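Long-range contacts in clavulanic acid biosynthesis oligopeptide binding protein 2 (Streptomyces clavuligerus, PDB 2WOL), which probably binds oligopeptides or related solutes as an extracellular solute-binding protein belonging to the clavulanic acid biosynthetic pathway: residues 108-112 with 230-234; 141-145 with 174-180; 180-186 with 457-461; 356-360 with 507-511. All coordinates share one frame. Numbering follows the deposited sequence.

Contact 1 of 4, residues 108-112 with 230-234; sequences RYDDG and RNPHW
Two type I beta turns face each other where the loop after strand 98-102 meets the loop after strand 225-230. The first spans Tyr109 to Gly112 (Gly112 N to Tyr109 O 2.9 Å), the second Asn231 to Trp234 (Trp234 N to Asn231 O 3.2 Å). Their closest alpha carbons are Asp110 CA and Asn231 CA, 5.3 Å apart. Asn231 (chi1 t) also forms an Asx turn, its OD1 accepting from His233 N at 2.9 Å, and the same OD1 lies 3.1 Å from Asp110 CA. His233 points its CA-CB bond toward the other turn, and chi1 m with chi2 -83° lays the ring under Gly112 CA, 3.5 Å from the centroid and 3° off the normal: a CH-pi contact over the face. At the Gly112 phi/psi of 89/-5 a CB would jam against the preceding carbonyl O, which alone calls for glycine, and lie 3.2 Å from His233 CE1. The strands that precede these loops, 98-102 and 225-230, belong to separate sheets, and the first loop leads on to helix 117-127, so the paired turns join two parts of the binding-protein fold. Nearby, Asp110 forms a salt bridge with Arg210 and accepts from Ser211 N, while Asn231 ND2 binds Gly213 O. Arg108 CB meets His233 CB at 4.0 Å, and one water bridges Arg108 N (2.9 Å) and His233 O (2.8 Å).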
# COMPACT_ATOMS: atom_id res chain seq x y z
N ARG A 108 -22.50 -3.15 -18.31
CA ARG A 108 -21.92 -2.68 -19.56
C ARG A 108 -20.70 -1.78 -19.37
O ARG A 108 -20.61 -1.06 -18.37
CB ARG A 108 -22.98 -1.93 -20.39
CG ARG A 108 -24.07 -2.82 -20.98
CD ARG A 108 -25.16 -1.99 -21.63
NE ARG A 108 -26.18 -2.83 -22.27
CZ ARG A 108 -27.18 -2.37 -23.01
NH1 ARG A 108 -27.32 -1.07 -23.24
NH2 ARG A 108 -28.06 -3.22 -23.54
N TYR A 109 -19.78 -1.83 -20.33
CA TYR A 109 -18.66 -0.89 -20.40
C TYR A 109 -19.11 0.44 -20.99
O TYR A 109 -20.23 0.56 -21.50
CB TYR A 109 -17.53 -1.45 -21.27
CG TYR A 109 -16.91 -2.72 -20.74
CD1 TYR A 109 -17.25 -3.96 -21.29
CD2 TYR A 109 -15.99 -2.69 -19.70
CE1 TYR A 109 -16.69 -5.12 -20.81
CE2 TYR A 109 -15.42 -3.86 -19.21
CZ TYR A 109 -15.78 -5.07 -19.77
OH TYR A 109 -15.23 -6.23 -19.30
N ASP A 110 -18.21 1.42 -20.96
CA ASP A 110 -18.46 2.76 -21.49
C ASP A 110 -18.82 2.80 -22.98
O ASP A 110 -19.36 3.80 -23.46
CB ASP A 110 -17.25 3.66 -21.23
CG ASP A 110 -16.02 3.20 -21.96
OD1 ASP A 110 -15.58 2.05 -21.73
OD2 ASP A 110 -15.48 3.99 -22.77
N ASP A 111 -18.49 1.74 -23.71
CA ASP A 111 -18.82 1.65 -25.14
C ASP A 111 -20.14 0.92 -25.39
O ASP A 111 -20.52 0.68 -26.54
CB ASP A 111 -17.66 0.99 -25.92
CG ASP A 111 -17.45 -0.48 -25.55
OD1 ASP A 111 -18.08 -0.98 -24.59
OD2 ASP A 111 -16.64 -1.13 -26.24
N GLY A 112 -20.83 0.55 -24.31
CA GLY A 112 -22.14 -0.08 -24.39
C GLY A 112 -22.11 -1.60 -24.49
O GLY A 112 -23.16 -2.24 -24.45
N ARG A 230 -18.47 11.28 -17.11
CA ARG A 230 -19.37 10.19 -16.75
C ARG A 230 -19.36 9.09 -17.80
O ARG A 230 -19.30 9.35 -19.01
CB ARG A 230 -20.79 10.69 -16.56
CG ARG A 230 -21.00 11.55 -15.32
CD ARG A 230 -22.48 11.65 -14.99
NE ARG A 230 -22.77 12.54 -13.87
CZ ARG A 230 -22.69 12.18 -12.59
NH1 ARG A 230 -22.33 10.95 -12.25
NH2 ARG A 230 -22.98 13.06 -11.64
N ASN A 231 -19.40 7.85 -17.32
CA ASN A 231 -19.61 6.68 -18.16
C ASN A 231 -21.13 6.54 -18.37
O ASN A 231 -21.85 6.22 -17.43
CB ASN A 231 -19.02 5.45 -17.48
CG ASN A 231 -19.34 4.14 -18.20
OD1 ASN A 231 -20.10 4.10 -19.16
ND2 ASN A 231 -18.75 3.05 -17.72
N PRO A 232 -21.60 6.78 -19.61
CA PRO A 232 -23.05 6.81 -19.83
C PRO A 232 -23.75 5.46 -19.67
O PRO A 232 -24.98 5.42 -19.55
CB PRO A 232 -23.17 7.31 -21.28
CG PRO A 232 -21.90 6.96 -21.92
CD PRO A 232 -20.84 7.00 -20.85
N HIS A 233 -22.98 4.38 -19.64
CA HIS A 233 -23.55 3.03 -19.52
C HIS A 233 -23.43 2.42 -18.13
O HIS A 233 -23.92 1.31 -17.89
CB HIS A 233 -22.93 2.11 -20.57
CG HIS A 233 -23.31 2.45 -21.97
ND1 HIS A 233 -24.49 2.03 -22.55
CD2 HIS A 233 -22.68 3.20 -22.91
CE1 HIS A 233 -24.56 2.50 -23.78
NE2 HIS A 233 -23.48 3.21 -24.03
N TRP A 234 -22.77 3.13 -17.22
CA TRP A 234 -22.71 2.69 -15.83
C TRP A 234 -24.09 2.85 -15.20
O TRP A 234 -24.75 3.87 -15.39
CB TRP A 234 -21.64 3.48 -15.06
CG TRP A 234 -21.62 3.26 -13.58
CD1 TRP A 234 -21.02 2.24 -12.90
CD2 TRP A 234 -22.20 4.11 -12.58
NE1 TRP A 234 -21.19 2.40 -11.54
CE2 TRP A 234 -21.92 3.54 -11.32
CE3 TRP A 234 -22.94 5.30 -12.63
CZ2 TRP A 234 -22.35 4.11 -10.12
CZ3 TRP A 234 -23.36 5.88 -11.43
CH2 TRP A 234 -23.07 5.27 -10.20
O HOH W 1 -23.94 -1.20 -16.66

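Contact 2 of 4, residues 141-145 with 174-180; sequences IPLLD and FRLTRPF
Thr177 supplies both hydrogen bonds between these segments: its OG1 donates to Pro142 O at 2.8 Å, and its backbone N donates to Leu143 O at 2.9 Å with an N-H...O angle of 151°. The two acceptors are consecutive carbonyls in the last turn of helix 140-144, and Asp145, at phi/psi -82/137, is the first residue to leave helical angles. Rotamer p at Thr177, whose CA-CB bond points toward the helix, lets hydroxyl and amide work side by side; its CG2 lies 3.3 Å from Asp145 O. The closest alpha carbons are Leu143 CA and Thr177 CA, 5.2 Å apart. A CA-H...O contact, Leu176 CA to Leu143 O at 3.3 Å, adds to the polar strip. The chain leaving strand 171-175 of the four-stranded antiparallel sheet thus wraps around the end of a helix and pins it beside the sheet. Beyond the polar strip, the leucines (both m,t) pack to different sides. Leu143 CD1 stands 3.9 Å above the Phe180 ring centroid, 13° off its normal, and Leu143 CD2 touches Arg178 CG at 3.8 Å. Leu144 CD2 meets Leu176 CD2 at 3.8 Å, and Leu144 CD1 approaches Phe174 CD2 at 4.2 Å. Val124 of helix 117-127 and Val164 of strand 164-166 continue this apolar layer around Leu144 and Phe174.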
# COMPACT_ATOMS: atom_id res chain seq x y z
N ILE A 141 -0.11 -14.60 -10.00
CA ILE A 141 0.68 -15.53 -10.81
C ILE A 141 1.01 -16.84 -10.09
O ILE A 141 0.63 -17.91 -10.57
CB ILE A 141 1.93 -14.84 -11.45
CG1 ILE A 141 1.49 -13.75 -12.43
CG2 ILE A 141 2.82 -15.87 -12.14
CD1 ILE A 141 2.63 -12.97 -13.10
N PRO A 142 1.70 -16.79 -8.93
CA PRO A 142 1.96 -18.08 -8.25
C PRO A 142 0.70 -18.82 -7.79
O PRO A 142 0.71 -20.05 -7.68
CB PRO A 142 2.82 -17.69 -7.04
CG PRO A 142 2.61 -16.23 -6.86
CD PRO A 142 2.30 -15.66 -8.20
N LEU A 143 -0.38 -18.08 -7.53
CA LEU A 143 -1.63 -18.69 -7.08
C LEU A 143 -2.38 -19.42 -8.19
O LEU A 143 -3.20 -20.30 -7.91
CB LEU A 143 -2.54 -17.64 -6.42
CG LEU A 143 -2.10 -17.12 -5.06
CD1 LEU A 143 -2.99 -15.95 -4.66
CD2 LEU A 143 -2.14 -18.21 -4.00
N LEU A 144 -2.10 -19.07 -9.44
CA LEU A 144 -2.86 -19.62 -10.57
C LEU A 144 -2.03 -20.38 -11.61
O LEU A 144 -2.58 -21.10 -12.44
CB LEU A 144 -3.69 -18.53 -11.25
CG LEU A 144 -4.83 -17.92 -10.41
CD1 LEU A 144 -5.37 -16.68 -11.08
CD2 LEU A 144 -5.95 -18.93 -10.16
N ASP A 145 -0.71 -20.21 -11.56
CA ASP A 145 0.17 -20.84 -12.55
C ASP A 145 0.48 -22.30 -12.20
O ASP A 145 0.76 -22.63 -11.05
CB ASP A 145 1.48 -20.06 -12.68
CG ASP A 145 2.11 -20.17 -14.05
OD1 ASP A 145 1.41 -20.58 -15.01
OD2 ASP A 145 3.30 -19.83 -14.18
N PHE A 174 -12.00 -19.75 -9.51
CA PHE A 174 -10.54 -19.73 -9.40
C PHE A 174 -10.06 -20.95 -8.61
O PHE A 174 -10.39 -21.11 -7.43
CB PHE A 174 -10.07 -18.45 -8.71
CG PHE A 174 -10.39 -17.20 -9.46
CD1 PHE A 174 -11.56 -16.49 -9.20
CD2 PHE A 174 -9.51 -16.70 -10.42
CE1 PHE A 174 -11.86 -15.32 -9.89
CE2 PHE A 174 -9.80 -15.52 -11.12
CZ PHE A 174 -10.98 -14.83 -10.85
N ARG A 175 -9.29 -21.81 -9.26
CA ARG A 175 -8.73 -23.00 -8.62
C ARG A 175 -7.27 -22.73 -8.28
O ARG A 175 -6.39 -22.83 -9.14
CB ARG A 175 -8.84 -24.22 -9.54
CG ARG A 175 -10.26 -24.65 -9.86
CD ARG A 175 -10.22 -25.82 -10.83
NE ARG A 175 -11.51 -26.45 -11.05
CZ ARG A 175 -11.71 -27.49 -11.87
NH1 ARG A 175 -10.70 -28.01 -12.55
NH2 ARG A 175 -12.93 -28.01 -12.00
N LEU A 176 -7.02 -22.39 -7.02
CA LEU A 176 -5.70 -21.94 -6.59
C LEU A 176 -4.73 -23.09 -6.37
O LEU A 176 -5.15 -24.22 -6.11
CB LEU A 176 -5.80 -21.06 -5.33
CG LEU A 176 -6.85 -19.94 -5.30
CD1 LEU A 176 -6.77 -19.16 -4.00
CD2 LEU A 176 -6.72 -19.01 -6.49
N THR A 177 -3.44 -22.80 -6.48
CA THR A 177 -2.39 -23.79 -6.29
C THR A 177 -2.16 -24.12 -4.82
O THR A 177 -1.48 -25.10 -4.49
CB THR A 177 -1.05 -23.31 -6.91
OG1 THR A 177 -0.70 -22.04 -6.35
CG2 THR A 177 -1.17 -23.17 -8.42
N ARG A 178 -2.72 -23.29 -3.94
CA ARG A 178 -2.56 -23.42 -2.49
C ARG A 178 -3.69 -22.65 -1.82
O ARG A 178 -4.29 -21.78 -2.45
CB ARG A 178 -1.19 -22.87 -2.05
CG ARG A 178 -1.00 -21.38 -2.32
CD ARG A 178 0.47 -21.01 -2.51
NE ARG A 178 1.03 -21.63 -3.70
CZ ARG A 178 2.16 -21.26 -4.30
NH1 ARG A 178 2.87 -20.24 -3.83
NH2 ARG A 178 2.58 -21.90 -5.38
N PRO A 179 -4.00 -22.96 -0.55
CA PRO A 179 -5.01 -22.17 0.15
C PRO A 179 -4.59 -20.70 0.26
O PRO A 179 -3.41 -20.41 0.48
CB PRO A 179 -5.06 -22.81 1.55
CG PRO A 179 -4.54 -24.19 1.35
CD PRO A 179 -3.48 -24.05 0.30
N PHE A 180 -5.54 -19.80 0.07
CA PHE A 180 -5.27 -18.37 0.20
C PHE A 180 -6.46 -17.64 0.80
O PHE A 180 -7.41 -17.29 0.11
CB PHE A 180 -4.86 -17.76 -1.15
CG PHE A 180 -4.22 -16.40 -1.02
CD1 PHE A 180 -2.90 -16.29 -0.61
CD2 PHE A 180 -4.95 -15.25 -1.27
CE1 PHE A 180 -2.30 -15.05 -0.46
CE2 PHE A 180 -4.36 -14.00 -1.12
CZ PHE A 180 -3.03 -13.90 -0.72

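Contact 3 of 4, residues 180-186 with 457-461; sequences FSDFDHL and FPTEY
Phe180 (chi1 t) drives the edge of its ring at the face of Tyr461 (chi1 t) in a T-shaped pair: centroids 5.3 Å apart, planes at 83°, Phe180 CE1 to Tyr461 CE2 3.7 Å. Phe180 CZ also lies 4.1 Å from Phe457 CZ. Phe457 (chi1 p) in turn receives Leu186 CD2 over its face, 4.2 Å from the centroid and 28° off the normal. A type I turn from Phe180 to Phe183 leads into helix 183-186, while an inverse gamma turn centred on Pro458 precedes helix 460-468. Asp182 CA and Thr459 CA are 7.5 Å apart, His185 CA and Phe457 CA 6.4 Å. Thr459 CG2 makes a CH-pi contact over the face of the His185 ring, 3.5 Å from its centroid and 24° off the normal; His185 ND1 is hydrogen-bonded to Tyr70 OH. From its N-cap position Thr459 OG1 donates to Asp182 OD2 at 2.7 Å and caps Gly462 N. A water joins Asp182 OD2 (2.7 Å) to Tyr461 N (3.0 Å). The first segment continues from the four-stranded antiparallel sheet and the second follows strand 448-453 of the large mixed sheet, so the contact bridges two lobes of the solute-binding fold. The buried carboxylate of Asp182 is met by neutral donors: Thr459 OG1, the water, and Ser181 OG to OD1 at 3.0 Å. These bonds give a mainly aromatic interface a directional polar element.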
# COMPACT_ATOMS: atom_id res chain seq x y z
N PHE A 180 -5.54 -19.80 0.07
CA PHE A 180 -5.27 -18.37 0.20
C PHE A 180 -6.46 -17.64 0.80
O PHE A 180 -7.41 -17.29 0.11
CB PHE A 180 -4.86 -17.76 -1.15
CG PHE A 180 -4.22 -16.40 -1.02
CD1 PHE A 180 -2.90 -16.29 -0.61
CD2 PHE A 180 -4.95 -15.25 -1.27
CE1 PHE A 180 -2.30 -15.05 -0.46
CE2 PHE A 180 -4.36 -14.00 -1.12
CZ PHE A 180 -3.03 -13.90 -0.72
N SER A 181 -6.37 -17.39 2.11
CA SER A 181 -7.45 -16.79 2.89
C SER A 181 -7.90 -15.42 2.37
O SER A 181 -9.06 -15.05 2.52
CB SER A 181 -7.05 -16.67 4.36
OG SER A 181 -5.87 -15.89 4.52
N ASP A 182 -6.98 -14.69 1.74
CA ASP A 182 -7.20 -13.28 1.40
C ASP A 182 -7.61 -13.02 -0.06
O ASP A 182 -7.42 -11.92 -0.57
CB ASP A 182 -5.96 -12.46 1.77
CG ASP A 182 -5.64 -12.51 3.26
OD1 ASP A 182 -6.47 -13.00 4.06
OD2 ASP A 182 -4.54 -12.04 3.63
N PHE A 183 -8.20 -14.02 -0.72
CA PHE A 183 -8.45 -13.89 -2.16
C PHE A 183 -9.42 -12.75 -2.55
O PHE A 183 -9.24 -12.13 -3.60
CB PHE A 183 -8.88 -15.22 -2.78
CG PHE A 183 -8.67 -15.29 -4.26
CD1 PHE A 183 -7.39 -15.45 -4.80
CD2 PHE A 183 -9.75 -15.18 -5.13
CE1 PHE A 183 -7.19 -15.50 -6.16
CE2 PHE A 183 -9.56 -15.25 -6.51
CZ PHE A 183 -8.28 -15.41 -7.02
N ASP A 184 -10.42 -12.48 -1.72
CA ASP A 184 -11.34 -11.36 -1.99
C ASP A 184 -10.56 -10.04 -2.14
O ASP A 184 -10.97 -9.15 -2.90
CB ASP A 184 -12.37 -11.19 -0.87
CG ASP A 184 -13.62 -12.05 -1.06
OD1 ASP A 184 -13.84 -12.64 -2.15
OD2 ASP A 184 -14.41 -12.13 -0.09
N HIS A 185 -9.46 -9.91 -1.41
CA HIS A 185 -8.61 -8.72 -1.50
C HIS A 185 -7.95 -8.61 -2.86
O HIS A 185 -7.88 -7.51 -3.43
CB HIS A 185 -7.54 -8.73 -0.40
CG HIS A 185 -8.10 -8.51 0.97
ND1 HIS A 185 -8.23 -7.25 1.51
CD2 HIS A 185 -8.57 -9.37 1.89
CE1 HIS A 185 -8.75 -7.35 2.72
NE2 HIS A 185 -8.96 -8.63 2.98
N LEU A 186 -7.48 -9.73 -3.39
CA LEU A 186 -6.88 -9.75 -4.72
C LEU A 186 -7.91 -9.39 -5.78
O LEU A 186 -7.58 -8.75 -6.77
CB LEU A 186 -6.22 -11.10 -5.01
CG LEU A 186 -5.13 -11.58 -4.05
CD1 LEU A 186 -4.46 -12.82 -4.61
CD2 LEU A 186 -4.09 -10.50 -3.72
N PHE A 457 -2.47 -4.90 0.28
CA PHE A 457 -3.85 -5.13 0.74
C PHE A 457 -3.86 -5.23 2.27
O PHE A 457 -2.89 -5.73 2.86
CB PHE A 457 -4.53 -6.33 0.04
CG PHE A 457 -3.67 -7.57 -0.05
CD1 PHE A 457 -3.83 -8.61 0.87
CD2 PHE A 457 -2.74 -7.72 -1.08
CE1 PHE A 457 -3.06 -9.76 0.78
CE2 PHE A 457 -1.96 -8.86 -1.17
CZ PHE A 457 -2.11 -9.89 -0.24
N PRO A 458 -4.93 -4.73 2.92
CA PRO A 458 -4.91 -4.56 4.38
C PRO A 458 -5.15 -5.83 5.20
O PRO A 458 -6.15 -5.92 5.93
CB PRO A 458 -6.01 -3.52 4.62
CG PRO A 458 -6.98 -3.77 3.52
CD PRO A 458 -6.18 -4.23 2.33
N THR A 459 -4.24 -6.78 5.08
CA THR A 459 -4.28 -8.00 5.89
C THR A 459 -2.88 -8.28 6.42
O THR A 459 -1.89 -7.71 5.95
CB THR A 459 -4.73 -9.24 5.08
OG1 THR A 459 -3.76 -9.53 4.06
CG2 THR A 459 -6.10 -9.03 4.44
N GLU A 460 -2.81 -9.19 7.39
CA GLU A 460 -1.53 -9.61 7.94
C GLU A 460 -0.62 -10.24 6.88
O GLU A 460 0.59 -9.98 6.87
CB GLU A 460 -1.73 -10.57 9.11
CG GLU A 460 -2.26 -9.93 10.38
CD GLU A 460 -3.78 -9.87 10.43
OE1 GLU A 460 -4.44 -10.01 9.37
OE2 GLU A 460 -4.33 -9.69 11.53
N TYR A 461 -1.20 -11.04 5.99
CA TYR A 461 -0.41 -11.60 4.89
C TYR A 461 0.15 -10.49 4.00
O TYR A 461 1.35 -10.46 3.73
CB TYR A 461 -1.20 -12.60 4.04
CG TYR A 461 -0.31 -13.21 2.98
CD1 TYR A 461 0.43 -14.36 3.26
CD2 TYR A 461 -0.16 -12.62 1.73
CE1 TYR A 461 1.29 -14.92 2.31
CE2 TYR A 461 0.69 -13.16 0.77
CZ TYR A 461 1.41 -14.31 1.07
OH TYR A 461 2.25 -14.84 0.12
O HOH W 2 -3.79 -12.47 6.16

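Contact 4 of 4, residues 356-360 with 507-511; sequences LPAHQ and AELWR
Arg511, with chi1 m and chi2 and chi3 both t, extends from helix 503-520 so that the edge of its guanidinium reaches two successive carbonyls of the loop between strand 346-347 and helix 375-384: NE donates to Ala358 O at 3.0 Å (161°) and NH2 to His359 O at 3.0 Å (148°). Its NH1 turns back to its own helix, forming a salt bridge with Glu508 OE2 at 2.8 Å; Glu508 bends through m,m to meet it. Gln360 (p,t) returns a bond, NE2 to Arg511 O at 3.1 Å, and NE2 also makes a hydrogen bond with Glu514 OE1. The loop's type I turn, Leu356 to His359, is closed by His359 N to Leu356 O at 3.0 Å; Ala358 CA lies 4.6 Å from Ala507 CA. Here Ala358 CB touches Trp510 CB and Ala507 O, each at 3.6 Å. Pro357 CB packs on Ala507 CB at 4.3 Å. Trp510 (chi1 -83°) leads its indole away from the loop to pack on Glu460 and Tyr461 of the adjoining helix 460-468. Small residues permit the close backbone approach, and Arg511 binds main-chain oxygens, an interaction set by the path of the loop backbone.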
# COMPACT_ATOMS: atom_id res chain seq x y z
N LEU A 356 -4.81 -3.97 11.82
CA LEU A 356 -4.84 -5.41 11.63
C LEU A 356 -5.19 -6.15 12.92
O LEU A 356 -4.69 -5.79 13.99
CB LEU A 356 -3.51 -5.91 11.06
CG LEU A 356 -3.02 -5.25 9.77
CD1 LEU A 356 -1.71 -5.88 9.35
CD2 LEU A 356 -4.05 -5.35 8.65
N PRO A 357 -6.05 -7.17 12.82
CA PRO A 357 -6.48 -8.00 13.96
C PRO A 357 -5.34 -8.50 14.84
O PRO A 357 -5.48 -8.54 16.06
CB PRO A 357 -7.20 -9.17 13.30
CG PRO A 357 -7.77 -8.57 12.06
CD PRO A 357 -6.73 -7.59 11.58
N ALA A 358 -4.21 -8.88 14.24
CA ALA A 358 -3.10 -9.47 14.98
C ALA A 358 -2.26 -8.47 15.76
O ALA A 358 -1.38 -8.87 16.53
CB ALA A 358 -2.22 -10.29 14.05
N HIS A 359 -2.51 -7.18 15.58
CA HIS A 359 -1.80 -6.15 16.34
C HIS A 359 -1.72 -6.50 17.83
O HIS A 359 -2.73 -6.85 18.45
CB HIS A 359 -2.45 -4.78 16.15
CG HIS A 359 -1.71 -3.67 16.82
ND1 HIS A 359 -2.14 -3.10 18.00
CD2 HIS A 359 -0.57 -3.02 16.47
CE1 HIS A 359 -1.29 -2.14 18.35
NE2 HIS A 359 -0.33 -2.07 17.45
N GLN A 360 -0.52 -6.43 18.38
CA GLN A 360 -0.28 -6.88 19.75
C GLN A 360 0.79 -6.04 20.44
O GLN A 360 1.59 -5.37 19.78
CB GLN A 360 0.17 -8.34 19.75
CG GLN A 360 1.52 -8.56 19.07
CD GLN A 360 1.98 -10.01 19.06
OE1 GLN A 360 1.69 -10.77 19.98
NE2 GLN A 360 2.70 -10.39 18.01
N ALA A 507 -5.47 -14.85 13.69
CA ALA A 507 -4.80 -13.73 14.35
C ALA A 507 -3.72 -14.20 15.33
O ALA A 507 -2.63 -13.62 15.38
CB ALA A 507 -5.82 -12.84 15.05
N GLU A 508 -4.02 -15.25 16.10
CA GLU A 508 -3.06 -15.80 17.05
C GLU A 508 -1.83 -16.39 16.36
O GLU A 508 -0.72 -16.26 16.86
CB GLU A 508 -3.71 -16.84 17.97
CG GLU A 508 -4.57 -16.25 19.08
CD GLU A 508 -3.84 -15.19 19.90
OE1 GLU A 508 -2.78 -15.50 20.49
OE2 GLU A 508 -4.34 -14.05 19.96
N LEU A 509 -2.05 -17.05 15.23
CA LEU A 509 -0.95 -17.56 14.42
C LEU A 509 -0.08 -16.42 13.92
O LEU A 509 1.15 -16.51 13.96
CB LEU A 509 -1.47 -18.39 13.25
CG LEU A 509 -2.04 -19.78 13.60
CD1 LEU A 509 -2.89 -20.28 12.44
CD2 LEU A 509 -0.94 -20.78 13.95
N TRP A 510 -0.71 -15.33 13.47
CA TRP A 510 0.03 -14.17 12.99
C TRP A 510 0.85 -13.50 14.09
O TRP A 510 1.94 -13.00 13.84
CB TRP A 510 -0.88 -13.16 12.30
CG TRP A 510 -1.13 -13.52 10.86
CD1 TRP A 510 -2.33 -13.86 10.30
CD2 TRP A 510 -0.16 -13.56 9.81
NE1 TRP A 510 -2.16 -14.12 8.96
CE2 TRP A 510 -0.84 -13.94 8.63
CE3 TRP A 510 1.22 -13.31 9.75
CZ2 TRP A 510 -0.18 -14.09 7.40
CZ3 TRP A 510 1.87 -13.45 8.52
CH2 TRP A 510 1.17 -13.84 7.37
N ARG A 511 0.31 -13.50 15.31
CA ARG A 511 1.03 -13.00 16.47
C ARG A 511 2.29 -13.82 16.75
O ARG A 511 3.32 -13.27 17.12
CB ARG A 511 0.13 -12.94 17.70
CG ARG A 511 -0.87 -11.81 17.63
CD ARG A 511 -1.85 -11.83 18.76
NE ARG A 511 -2.62 -10.59 18.72
CZ ARG A 511 -3.74 -10.36 19.41
NH1 ARG A 511 -4.25 -11.28 20.21
NH2 ARG A 511 -4.34 -9.18 19.29

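Contact 3 is the buried one, made of aromatic rings around a hydrogen-bonded carboxylate; the other three are partly buried. Contacts 2 and 3 share Phe180 and touch through Leu143 CD1 and Leu186 CD1 at 3.5 Å, so apolar packing runs from one into the other. Contact 4 touches the 457-461 side of contact 3, within the lobe of the large mixed sheet, where Glu460 OE2 lies 2.8 Å from Ala358 N, a probable hydrogen bond. Contact 1 stands apart, its centre about 30 Å from that of contact 3, and is bridged by water and CH-pi contact. In contacts 2 and 4 main-chain carbonyls are bound, by the hydroxyl and backbone N of a threonine at a helix end and by arginine on a loop.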